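Local coordinates for aldo-keto reductase family 1 member C1 (Caenorhabditis elegans, PDB 1QWK), which probably works as an NADPH-dependent aldo-keto reductase, reducing aldehydes or ketones to alcohols as aldose reductase does, at residues Asp158-Ala163 and Thr169-Ser174; Ala202-Pro207 and Thr244-Leu249; Val210-Pro215 and Asp221-Pro226. All blocks are in the same frame, centred on the assembly; numbering follows the deposited sequence.

Contact 1. Residues Asp158-Ala163 and Thr169-Ser174; sequences DQISRA and TPVHNS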
loop_
_atom_site.group_PDB
_atom_site.type_symbol
_atom_site.label_atom_id
_atom_site.label_comp_id
_atom_site.label_asym_id
_atom_site.label_seq_id
_atom_site.Cartn_x
_atom_site.Cartn_y
_atom_site.Cartn_z
ATOM N N ASP A 158 -4.204 -8.783 -16.640
ATOM C CA ASP A 158 -4.502 -8.433 -18.024
ATOM C C ASP A 158 -4.412 -6.931 -18.265
ATOM O O ASP A 158 -3.937 -6.492 -19.313
ATOM C CB ASP A 158 -5.894 -8.938 -18.417
ATOM C CG ASP A 158 -6.000 -10.447 -18.365
ATOM O OD1 ASP A 158 -5.109 -11.127 -18.920
ATOM O OD2 ASP A 158 -6.975 -10.959 -17.773
ATOM N N GLN A 159 -4.863 -6.144 -17.293
ATOM C CA GLN A 159 -4.816 -4.691 -17.417
ATOM C C GLN A 159 -3.366 -4.215 -17.394
ATOM O O GLN A 159 -2.980 -3.324 -18.158
ATOM C CB GLN A 159 -5.630 -4.034 -16.292
ATOM C CG GLN A 159 -7.132 -4.317 -16.419
ATOM C CD GLN A 159 -7.940 -3.848 -15.227
ATOM O OE1 GLN A 159 -7.602 -4.146 -14.081
ATOM N NE2 GLN A 159 -9.031 -3.137 -15.492
ATOM N N ILE A 160 -2.555 -4.807 -16.525
ATOM C CA ILE A 160 -1.150 -4.426 -16.464
ATOM C C ILE A 160 -0.459 -4.798 -17.776
ATOM O O ILE A 160 0.340 -4.022 -18.306
ATOM C CB ILE A 160 -0.433 -5.096 -15.277
ATOM C CG1 ILE A 160 -1.013 -4.546 -13.971
ATOM C CG2 ILE A 160 1.073 -4.834 -15.353
ATOM C CD1 ILE A 160 -0.460 -5.194 -12.709
ATOM N N SER A 161 -0.772 -5.978 -18.309
ATOM C CA SER A 161 -0.176 -6.417 -19.570
ATOM C C SER A 161 -0.531 -5.450 -20.700
ATOM O O SER A 161 0.300 -5.159 -21.558
ATOM C CB SER A 161 -0.660 -7.823 -19.941
ATOM O OG SER A 161 -0.182 -8.788 -19.029
ATOM N N ARG A 162 -1.768 -4.961 -20.702
ATOM C CA ARG A 162 -2.201 -4.029 -21.736
ATOM C C ARG A 162 -1.422 -2.722 -21.635
ATOM O O ARG A 162 -1.120 -2.090 -22.650
ATOM C CB ARG A 162 -3.704 -3.775 -21.622
ATOM C CG ARG A 162 -4.555 -4.956 -22.082
ATOM C CD ARG A 162 -5.987 -4.843 -21.582
ATOM N NE ARG A 162 -6.636 -3.604 -21.992
ATOM C CZ ARG A 162 -7.708 -3.096 -21.394
ATOM N NH1 ARG A 162 -8.248 -3.728 -20.357
ATOM N NH2 ARG A 162 -8.230 -1.952 -21.819
ATOM N N ALA A 163 -1.087 -2.321 -20.413
ATOM C CA ALA A 163 -0.324 -1.092 -20.207
ATOM C C ALA A 163 1.117 -1.297 -20.669
ATOM O O ALA A 163 1.696 -0.429 -21.328
ATOM C CB ALA A 163 -0.353 -0.695 -18.732
ATOM N N THR A 169 6.753 3.945 -20.712
ATOM C CA THR A 169 7.411 3.724 -19.431
ATOM C C THR A 169 6.820 2.462 -18.798
ATOM O O THR A 169 5.603 2.293 -18.754
ATOM C CB THR A 169 7.192 4.929 -18.483
ATOM O OG1 THR A 169 7.797 6.095 -19.060
ATOM C CG2 THR A 169 7.818 4.664 -17.119
ATOM N N PRO A 170 7.675 1.542 -18.336
ATOM C CA PRO A 170 7.172 0.314 -17.712
ATOM C C PRO A 170 6.447 0.597 -16.399
ATOM O O PRO A 170 6.652 1.641 -15.778
ATOM C CB PRO A 170 8.443 -0.503 -17.484
ATOM C CG PRO A 170 9.319 -0.076 -18.624
ATOM C CD PRO A 170 9.111 1.425 -18.639
ATOM N N VAL A 171 5.576 -0.321 -15.994
ATOM C CA VAL A 171 4.881 -0.180 -14.721
ATOM C C VAL A 171 5.955 -0.556 -13.695
ATOM O O VAL A 171 6.493 -1.661 -13.739
ATOM C CB VAL A 171 3.692 -1.158 -14.629
ATOM C CG1 VAL A 171 3.099 -1.131 -13.228
ATOM C CG2 VAL A 171 2.631 -0.779 -15.661
ATOM N N HIS A 172 6.272 0.352 -12.773
ATOM C CA HIS A 172 7.327 0.093 -11.786
ATOM C C HIS A 172 6.849 -0.606 -10.519
ATOM O O HIS A 172 7.633 -1.278 -9.845
ATOM C CB HIS A 172 8.013 1.405 -11.363
ATOM C CG HIS A 172 8.537 2.224 -12.506
ATOM N ND1 HIS A 172 9.462 1.746 -13.411
ATOM C CD2 HIS A 172 8.283 3.502 -12.869
ATOM C CE1 HIS A 172 9.755 2.695 -14.281
ATOM N NE2 HIS A 172 9.054 3.773 -13.974
ATOM N N ASN A 173 5.571 -0.442 -10.191
ATOM C CA ASN A 173 5.023 -1.026 -8.970
ATOM C C ASN A 173 3.530 -1.327 -9.076
ATOM O O ASN A 173 2.801 -0.668 -9.820
ATOM C CB ASN A 173 5.295 -0.061 -7.800
ATOM C CG ASN A 173 4.583 -0.457 -6.505
ATOM O OD1 ASN A 173 3.506 0.058 -6.182
ATOM N ND2 ASN A 173 5.193 -1.363 -5.753
ATOM N N SER A 174 3.092 -2.345 -8.342
ATOM C CA SER A 174 1.690 -2.740 -8.279
ATOM C C SER A 174 1.363 -2.893 -6.798
ATOM O O SER A 174 2.001 -3.675 -6.093
ATOM C CB SER A 174 1.458 -4.076 -8.992
ATOM O OG SER A 174 0.162 -4.583 -8.685
HETATM O O HOH W 1 4.098 1.040 -21.396
#
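Ile160 and Ala163 meet Val171 methyl to methyl, and the imidazole of His172, the one aromatic ring of the two segments, turns the other way: the carbonyl O of Pro170 sits 3.5 Å above the centre of one ring face, and the side chain also touches Val150 and Ala149. This is the return from helix to strand in one beta-alpha-beta unit of a TIM barrel, where helix 157-164 covers the start of strand 173-177. No direct hydrogen bond joins the two segments. Val171 CG2 is the shared surface, 4.3 Å from Ala163 CB and 4.4 Å from Ile160 CG2, so one branch of the valine spans one turn of helix. Ile160 reaches further with its other arm: CG1 stands anti to the carbonyl carbon (chi1 -66°) and the chain runs on extended, which carries CD1 toward the strand, 4.1 Å from Ser174 OG. That hydroxyl is not left to the methyl, since it is hydrogen-bonded to NE2 of His187 on helix 185-193. The same helix touches Ile160, and Trp135 of helix 131-143 packs on both Ala163 and Val171, so the contact is flanked by both helices. At the Thr169 end a water lies 2.8 Å from Ala163 O and, more loosely, 3.3 Å from Thr169 O, which also accepts from Trp135 NE1.

Contact 2. Residues Ala202-Pro207 and Thr244-Leu249; sequences ATLGSP and TPAQVL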
loop_
_atom_site.group_PDB
_atom_site.type_symbol
_atom_site.label_atom_id
_atom_site.label_comp_id
_atom_site.label_asym_id
_atom_site.label_seq_id
_atom_site.Cartn_x
_atom_site.Cartn_y
_atom_site.Cartn_z
ATOM N N ALA A 202 -3.033 -3.944 3.649
ATOM C CA ALA A 202 -3.844 -4.821 4.499
ATOM C C ALA A 202 -3.018 -6.059 4.849
ATOM O O ALA A 202 -3.538 -7.172 4.948
ATOM C CB ALA A 202 -5.132 -5.227 3.783
ATOM N N THR A 203 -1.722 -5.847 5.046
ATOM C CA THR A 203 -0.787 -6.925 5.346
ATOM C C THR A 203 -1.122 -7.706 6.613
ATOM O O THR A 203 -0.816 -8.896 6.711
ATOM C CB THR A 203 0.640 -6.361 5.463
ATOM O OG1 THR A 203 0.836 -5.349 4.460
ATOM C CG2 THR A 203 1.669 -7.462 5.259
ATOM N N LEU A 204 -1.751 -7.040 7.580
ATOM C CA LEU A 204 -2.108 -7.694 8.841
ATOM C C LEU A 204 -3.444 -8.420 8.809
ATOM O O LEU A 204 -3.896 -8.936 9.832
ATOM C CB LEU A 204 -2.096 -6.677 9.980
ATOM C CG LEU A 204 -0.721 -6.054 10.246
ATOM C CD1 LEU A 204 -0.841 -5.039 11.367
ATOM C CD2 LEU A 204 0.289 -7.145 10.608
ATOM N N GLY A 205 -4.075 -8.448 7.638
ATOM C CA GLY A 205 -5.344 -9.142 7.486
ATOM C C GLY A 205 -6.557 -8.547 8.178
ATOM O O GLY A 205 -6.625 -7.346 8.431
ATOM N N SER A 206 -7.525 -9.406 8.482
ATOM C CA SER A 206 -8.758 -8.981 9.133
ATOM C C SER A 206 -8.598 -8.844 10.646
ATOM O O SER A 206 -7.629 -9.335 11.223
ATOM C CB SER A 206 -9.881 -9.971 8.804
ATOM O OG SER A 206 -9.501 -11.296 9.130
ATOM N N PRO A 207 -9.548 -8.162 11.308
ATOM C CA PRO A 207 -9.508 -7.960 12.760
ATOM C C PRO A 207 -9.255 -9.263 13.511
ATOM O O PRO A 207 -10.013 -10.223 13.377
ATOM C CB PRO A 207 -10.880 -7.367 13.054
ATOM C CG PRO A 207 -11.130 -6.538 11.834
ATOM C CD PRO A 207 -10.710 -7.473 10.717
ATOM N N THR A 244 5.847 -11.304 17.653
ATOM C CA THR A 244 4.395 -11.236 17.773
ATOM C C THR A 244 3.756 -11.731 16.484
ATOM O O THR A 244 4.399 -11.755 15.431
ATOM C CB THR A 244 3.897 -9.796 18.023
ATOM O OG1 THR A 244 4.080 -9.022 16.833
ATOM C CG2 THR A 244 4.671 -9.149 19.166
ATOM N N PRO A 245 2.485 -12.154 16.554
ATOM C CA PRO A 245 1.771 -12.644 15.371
ATOM C C PRO A 245 1.804 -11.625 14.234
ATOM O O PRO A 245 1.971 -11.987 13.069
ATOM C CB PRO A 245 0.362 -12.873 15.900
ATOM C CG PRO A 245 0.639 -13.374 17.296
ATOM C CD PRO A 245 1.706 -12.416 17.781
ATOM N N ALA A 246 1.639 -10.350 14.579
ATOM C CA ALA A 246 1.668 -9.292 13.577
ATOM C C ALA A 246 3.033 -9.229 12.891
ATOM O O ALA A 246 3.118 -9.113 11.667
ATOM C CB ALA A 246 1.341 -7.942 14.218
ATOM N N GLN A 247 4.104 -9.306 13.670
ATOM C CA GLN A 247 5.439 -9.256 13.084
ATOM C C GLN A 247 5.662 -10.446 12.154
ATOM O O GLN A 247 6.338 -10.327 11.132
ATOM C CB GLN A 247 6.490 -9.202 14.196
ATOM C CG GLN A 247 6.308 -7.967 15.067
ATOM C CD GLN A 247 7.180 -7.960 16.303
ATOM O OE1 GLN A 247 7.438 -9.000 16.905
ATOM N NE2 GLN A 247 7.617 -6.774 16.705
ATOM N N VAL A 248 5.077 -11.588 12.495
ATOM C CA VAL A 248 5.208 -12.772 11.657
ATOM C C VAL A 248 4.467 -12.556 10.328
ATOM O O VAL A 248 4.975 -12.913 9.266
ATOM C CB VAL A 248 4.657 -14.028 12.376
ATOM C CG1 VAL A 248 4.612 -15.209 11.413
ATOM C CG2 VAL A 248 5.548 -14.373 13.568
ATOM N N LEU A 249 3.272 -11.970 10.383
ATOM C CA LEU A 249 2.509 -11.710 9.158
ATOM C C LEU A 249 3.235 -10.717 8.248
ATOM O O LEU A 249 3.208 -10.846 7.023
ATOM C CB LEU A 249 1.118 -11.169 9.496
ATOM C CG LEU A 249 0.150 -12.169 10.132
ATOM C CD1 LEU A 249 -1.171 -11.471 10.412
ATOM C CD2 LEU A 249 -0.062 -13.361 9.200
HETATM O O HOH W 2 0.411 -11.318 5.800
#
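Thr203 and Leu249 are joined through a water that donates to both backbone carbonyls, 2.9 Å from Thr203 O and 3.1 Å from Leu249 O; no direct hydrogen bond crosses this contact. Beside the water, Leu249 CB lies 4.1 Å from Thr203 O. The threonine hydroxyl is engaged with Ser200 OG, while its CG2 faces the helix. Leu204 and Leu249 share most of the packing. Leu204 CG lies beside the backbone N and anti to the carbonyl carbon (chi1 -63°), with chi2 extended, and this swings CD2 to the helix surface. There Leu204 CD2 rests 3.6 Å from Ala246 O and 3.8 Å from Ala246 CB, touching a helix carbonyl and a side chain at once. In return Leu249 CD1 comes to 3.8 Å from Leu204 O, so each leucine sets a methyl against backbone oxygen of the other segment. In the barrel, residues 202-207 leave the end of strand 197-201 through a type I turn, Ala202 to Gly205, and helix 245-255 is the one that leads on to the last barrel strand, 259-261. Gly205, with positive phi, turns the chain away just after the leucine. The helix start is well defined. Thr244 is its N-cap and forms a capping box with Gln247: Thr244 N gives a nearly straight bond (174°) to Gln247 OE1, arriving 29° off the carbonyl plane, and Gln247 N returns one to Thr244 OG1. The same Thr244 OG1 is also hydrogen-bonded to Glu272 OE2, and Gln247 NE2 to Glu272 O.

Contact 3. Residues Val210-Pro215 and Asp221-Pro226; sequences VNFTLP and DWAPAP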
loop_
_atom_site.group_PDB
_atom_site.type_symbol
_atom_site.label_atom_id
_atom_site.label_comp_id
_atom_site.label_asym_id
_atom_site.label_seq_id
_atom_site.Cartn_x
_atom_site.Cartn_y
_atom_site.Cartn_z
ATOM N N VAL A 210 -11.647 -9.200 19.451
ATOM C CA VAL A 210 -12.941 -8.618 19.771
ATOM C C VAL A 210 -12.770 -8.171 21.217
ATOM O O VAL A 210 -12.511 -8.991 22.103
ATOM C CB VAL A 210 -14.084 -9.657 19.696
ATOM C CG1 VAL A 210 -15.421 -8.982 19.981
ATOM C CG2 VAL A 210 -14.098 -10.318 18.332
ATOM N N ASN A 211 -12.885 -6.870 21.451
ATOM C CA ASN A 211 -12.726 -6.320 22.791
ATOM C C ASN A 211 -14.062 -6.115 23.487
ATOM O O ASN A 211 -15.074 -5.839 22.847
ATOM C CB ASN A 211 -11.980 -4.988 22.723
ATOM C CG ASN A 211 -10.568 -5.143 22.213
ATOM O OD1 ASN A 211 -9.720 -5.727 22.880
ATOM N ND2 ASN A 211 -10.309 -4.628 21.022
ATOM N N PHE A 212 -14.050 -6.260 24.807
ATOM C CA PHE A 212 -15.240 -6.087 25.626
ATOM C C PHE A 212 -14.937 -4.991 26.635
ATOM O O PHE A 212 -13.986 -5.096 27.406
ATOM C CB PHE A 212 -15.570 -7.398 26.345
ATOM C CG PHE A 212 -15.911 -8.524 25.413
ATOM C CD1 PHE A 212 -17.163 -8.587 24.811
ATOM C CD2 PHE A 212 -14.966 -9.497 25.098
ATOM C CE1 PHE A 212 -17.472 -9.599 23.904
ATOM C CE2 PHE A 212 -15.263 -10.515 24.190
ATOM C CZ PHE A 212 -16.518 -10.566 23.593
ATOM N N THR A 213 -15.739 -3.930 26.616
ATOM C CA THR A 213 -15.540 -2.813 27.527
ATOM C C THR A 213 -16.866 -2.397 28.150
ATOM O O THR A 213 -17.888 -2.339 27.469
ATOM C CB THR A 213 -14.949 -1.590 26.792
ATOM O OG1 THR A 213 -13.822 -1.998 26.008
ATOM C CG2 THR A 213 -14.505 -0.531 27.793
ATOM N N LEU A 214 -16.846 -2.108 29.446
ATOM C CA LEU A 214 -18.051 -1.684 30.143
ATOM C C LEU A 214 -18.314 -0.210 29.843
ATOM O O LEU A 214 -17.405 0.517 29.442
ATOM C CB LEU A 214 -17.885 -1.885 31.652
ATOM C CG LEU A 214 -17.673 -3.317 32.136
ATOM C CD1 LEU A 214 -17.494 -3.311 33.648
ATOM C CD2 LEU A 214 -18.862 -4.183 31.740
ATOM N N PRO A 215 -19.565 0.248 30.024
ATOM C CA PRO A 215 -19.920 1.647 29.766
ATOM C C PRO A 215 -18.995 2.611 30.503
ATOM O O PRO A 215 -18.676 3.692 30.003
ATOM C CB PRO A 215 -21.357 1.734 30.267
ATOM C CG PRO A 215 -21.886 0.374 29.983
ATOM C CD PRO A 215 -20.752 -0.521 30.438
ATOM N N ASP A 221 -11.575 -8.774 29.324
ATOM C CA ASP A 221 -10.734 -9.643 28.506
ATOM C C ASP A 221 -11.233 -9.720 27.065
ATOM O O ASP A 221 -12.436 -9.786 26.815
ATOM C CB ASP A 221 -10.673 -11.055 29.106
ATOM C CG ASP A 221 -9.821 -11.125 30.364
ATOM O OD1 ASP A 221 -8.622 -10.774 30.293
ATOM O OD2 ASP A 221 -10.348 -11.536 31.424
ATOM N N TRP A 222 -10.300 -9.709 26.119
ATOM C CA TRP A 222 -10.646 -9.789 24.706
ATOM C C TRP A 222 -10.779 -11.249 24.285
ATOM O O TRP A 222 -10.388 -12.155 25.026
ATOM C CB TRP A 222 -9.565 -9.119 23.856
ATOM C CG TRP A 222 -8.200 -9.713 24.056
ATOM C CD1 TRP A 222 -7.287 -9.369 25.010
ATOM C CD2 TRP A 222 -7.609 -10.779 23.300
ATOM N NE1 TRP A 222 -6.161 -10.151 24.893
ATOM C CE2 TRP A 222 -6.333 -11.024 23.852
ATOM C CE3 TRP A 222 -8.034 -11.548 22.209
ATOM C CZ2 TRP A 222 -5.475 -12.012 23.350
ATOM C CZ3 TRP A 222 -7.179 -12.531 21.708
ATOM C CH2 TRP A 222 -5.915 -12.751 22.280
ATOM N N ALA A 223 -11.335 -11.470 23.097
ATOM C CA ALA A 223 -11.502 -12.815 22.556
ATOM C C ALA A 223 -10.968 -12.850 21.125
ATOM O O ALA A 223 -11.104 -11.879 20.380
ATOM C CB ALA A 223 -12.970 -13.215 22.573
ATOM N N PRO A 224 -10.344 -13.967 20.729
ATOM C CA PRO A 224 -9.805 -14.081 19.370
ATOM C C PRO A 224 -10.906 -14.169 18.315
ATOM O O PRO A 224 -11.984 -14.709 18.567
ATOM C CB PRO A 224 -8.965 -15.353 19.441
ATOM C CG PRO A 224 -9.719 -16.187 20.435
ATOM C CD PRO A 224 -10.042 -15.178 21.517
ATOM N N ALA A 225 -10.632 -13.626 17.133
ATOM C CA ALA A 225 -11.592 -13.655 16.035
ATOM C C ALA A 225 -10.939 -14.358 14.847
ATOM O O ALA A 225 -9.723 -14.286 14.683
ATOM C CB ALA A 225 -11.991 -12.227 15.651
ATOM N N PRO A 226 -11.735 -15.052 14.008
ATOM C CA PRO A 226 -11.185 -15.755 12.839
ATOM C C PRO A 226 -10.425 -14.777 11.956
ATOM O O PRO A 226 -11.012 -13.857 11.382
ATOM C CB PRO A 226 -12.430 -16.321 12.156
ATOM C CG PRO A 226 -13.497 -15.339 12.531
ATOM C CD PRO A 226 -13.207 -15.092 13.992
#
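Val210 and Ala223 face each other as an antiparallel hydrogen-bonded pair, each giving its N-H to the other's carbonyl. Val210 N lies 2.9 Å from Ala223 O and approaches nearly end-on to that C=O, although the hydrogen bond is bent at the hydrogen (147°). The return bond, Ala223 N to Val210 O, is equally short and straighter, with the donor in the carbonyl plane. Further backbone bonds, Phe212 with Leu220 and Ala225 with Gly208, continue the pairing on both sides, making a small two-stranded beta ribbon with a loop at its far end. One face carries Val210, Ala223 and Phe212; the Ala225 methyl points across at the other strand, where Val210 CG2 meets Ala225 CB at 3.9 Å. The Phe212 ring lies with its edge to the other strand: CD2 is 3.1 Å from Asp221 O, a close C-H contact to oxygen in the ring plane, while CE2 reaches Ala223 CB at 3.9 Å along the same edge. Asn211 and Trp222 share the opposite face. Asn211 OD1 comes within 3.5 Å of Trp222 CB, and the amide and indole planes are 66° apart. Trp222 holds its CG between the backbone N and the carbonyl carbon (chi1 58°), which lays the indole back along its own strand with the CA of Pro224 at its edge; Arg209 makes a cation-pi contact with it. In aldo-keto reductases the loop after the seventh strand often folds over the bound cofactor, and this ribbon probably corresponds to it. Two backbone bonds hold the segments together across an exposed surface, and since Val210, Asn211 and Phe212 touch crystal neighbours, the lattice may influence the conformation.

In the fold
Contact 1 and the other two lie on opposite sides of the chain's centre: contact 1 is about 28 Å from contact 2 and 43 Å from contact 3, centre to centre, and touches neither. Contacts 2 and 3 are neighbours, about 18 Å between centres, and meet where Pro207 O packs 3.6 Å from Ala225 CB. The ribbon of contact 3 is an excursion within the chain between the two segments of contact 2, so the Ser206-Pro207 end of contact 2 lies against its base. Contact 1 comes nearest the predicted active site: the Ser174 side chain is about 11 Å from those of Lys81 and His114. Contacts 2 and 3 lie away from it.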